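Side-chain contact in mevalonate 3-kinase (Thermoplasma acidophilum, PDB 4RKS), which catalyses the ATP-dependent phosphorylation of mevalonate to mevalonate 3-phosphate in the alternative mevalonate pathway of extreme acidophiles: residues Glu256-Ser259 with Ile260-Gly263. Numbering follows the deposited sequence.
Sequences EYHS and ILRG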
loop_
_atom_site.group_PDB
_atom_site.type_symbol
_atom_site.label_atom_id
_atom_site.label_comp_id
_atom_site.label_asym_id
_atom_site.label_seq_id
_atom_site.Cartn_x
_atom_site.Cartn_y
_atom_site.Cartn_z
ATOM N N GLU A 256 0.964 -18.737 3.446
ATOM C CA GLU A 256 -0.228 -19.272 2.774
ATOM C C GLU A 256 -0.437 -18.653 1.385
ATOM O O GLU A 256 -0.682 -19.348 0.400
ATOM C CB GLU A 256 -1.463 -19.026 3.635
ATOM C CG GLU A 256 -2.783 -19.338 2.942
ATOM C CD GLU A 256 -3.980 -19.021 3.816
ATOM O OE1 GLU A 256 -3.808 -18.903 5.049
ATOM O OE2 GLU A 256 -5.093 -18.886 3.275
ATOM N N TYR A 257 -0.348 -17.329 1.326
ATOM C CA TYR A 257 -0.538 -16.582 0.089
ATOM C C TYR A 257 0.448 -17.011 -0.985
ATOM O O TYR A 257 0.068 -17.264 -2.130
ATOM C CB TYR A 257 -0.394 -15.094 0.397
ATOM C CG TYR A 257 -0.617 -14.102 -0.715
ATOM C CD1 TYR A 257 -1.903 -13.790 -1.163
ATOM C CD2 TYR A 257 0.449 -13.405 -1.249
ATOM C CE1 TYR A 257 -2.105 -12.838 -2.136
ATOM C CE2 TYR A 257 0.259 -12.449 -2.223
ATOM C CZ TYR A 257 -1.013 -12.169 -2.664
ATOM O OH TYR A 257 -1.171 -11.208 -3.629
ATOM N N HIS A 258 1.719 -17.124 -0.627
ATOM C CA HIS A 258 2.699 -17.443 -1.657
ATOM C C HIS A 258 2.755 -18.935 -1.987
ATOM O O HIS A 258 3.246 -19.318 -3.049
ATOM C CB HIS A 258 4.055 -16.882 -1.254
ATOM C CG HIS A 258 4.117 -15.393 -1.391
ATOM N ND1 HIS A 258 4.112 -14.767 -2.616
ATOM C CD2 HIS A 258 4.126 -14.405 -0.463
ATOM C CE1 HIS A 258 4.143 -13.458 -2.441
ATOM N NE2 HIS A 258 4.154 -13.210 -1.144
ATOM N N SER A 259 2.200 -19.769 -1.116
ATOM C CA SER A 259 1.990 -21.176 -1.475
ATOM C C SER A 259 0.871 -21.298 -2.522
ATOM O O SER A 259 0.955 -22.108 -3.447
ATOM C CB SER A 259 1.666 -22.010 -0.235
ATOM O OG SER A 259 1.452 -23.366 -0.576
ATOM N N ILE A 260 -0.170 -20.481 -2.392
ATOM C CA ILE A 260 -1.248 -20.497 -3.385
ATOM C C ILE A 260 -0.761 -19.978 -4.747
ATOM O O ILE A 260 -1.020 -20.598 -5.774
ATOM C CB ILE A 260 -2.467 -19.682 -2.913
ATOM C CG1 ILE A 260 -3.071 -20.340 -1.676
ATOM C CG2 ILE A 260 -3.507 -19.576 -4.023
ATOM C CD1 ILE A 260 -4.198 -19.572 -1.052
ATOM N N LEU A 261 -0.026 -18.872 -4.750
ATOM C CA LEU A 261 0.519 -18.322 -5.990
ATOM C C LEU A 261 1.444 -19.303 -6.728
ATOM O O LEU A 261 1.325 -19.466 -7.941
ATOM C CB LEU A 261 1.258 -17.006 -5.712
ATOM C CG LEU A 261 0.335 -15.818 -5.414
ATOM C CD1 LEU A 261 1.113 -14.548 -5.076
ATOM C CD2 LEU A 261 -0.611 -15.560 -6.570
ATOM N N ARG A 262 2.355 -19.954 -6.005
ATOM C CA ARG A 262 3.290 -20.898 -6.623
ATOM C C ARG A 262 2.554 -22.015 -7.354
ATOM O O ARG A 262 2.985 -22.452 -8.416
ATOM C CB ARG A 262 4.245 -21.497 -5.577
ATOM C CG ARG A 262 5.392 -20.559 -5.172
ATOM C CD ARG A 262 6.454 -21.274 -4.315
ATOM N NE ARG A 262 5.883 -21.875 -3.107
ATOM C CZ ARG A 262 5.804 -21.266 -1.926
ATOM N NH1 ARG A 262 6.259 -20.023 -1.777
ATOM N NH2 ARG A 262 5.263 -21.898 -0.895
ATOM N N GLY A 263 1.435 -22.459 -6.792
ATOM C CA GLY A 263 0.597 -23.451 -7.434
ATOM C C GLY A 263 -0.124 -22.961 -8.681
ATOM O O GLY A 263 -0.728 -23.757 -9.391
#
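Leu261 and Tyr257, one helical turn apart, illustrate how the inner face of an amphipathic helix can border a substrate pocket. Methyl CD1 of Leu261 lies 3.6 Å from CE2 of Tyr257, approaching the ring obliquely. The same methyl also reaches the imidazole of His258, its CD1 3.9 Å from ND1, so that one branch of the leucine fills the corner between two rings. These rings are turned steeply against each other: CD2 of Tyr257 stands 3.7 Å above the centre of the imidazole, while CD2 of His258 lies in plane at the tyrosine's edge. The tyrosine ring extends toward the bound mevalonate, which it touches, because chi1 (-177°) sets CG opposite the backbone N, and its hydroxyl makes a weak hydrogen bond to the carbonyl of Leu38. NE2 of His258 is hydrogen-bonded to the carbonyl of Val293, which helps fix the rotation of the imidazole. Beneath the side chains, the i to i+4 bond from Leu261 N to Tyr257 O (3.1 Å) is nearly straight at 166°.

The exposed side is looser. Arg262, bent at chi3 (-57°), folds back along the helix and lays one face of its guanidinium over the carbonyl oxygen of His258, with NH2 3.4 Å from CA of Ser259. The backbone bond from Gly263 N to Ser259 O is weak, at 3.4 Å.

The contact lies in the C-terminal part of helix 243-262, where Tyr257, Ile260 and Leu261 pack on Ile214 of helix 207-214, and OE2 of Glu256 is hydrogen-bonded to ND1 of His226 on helix 220-238.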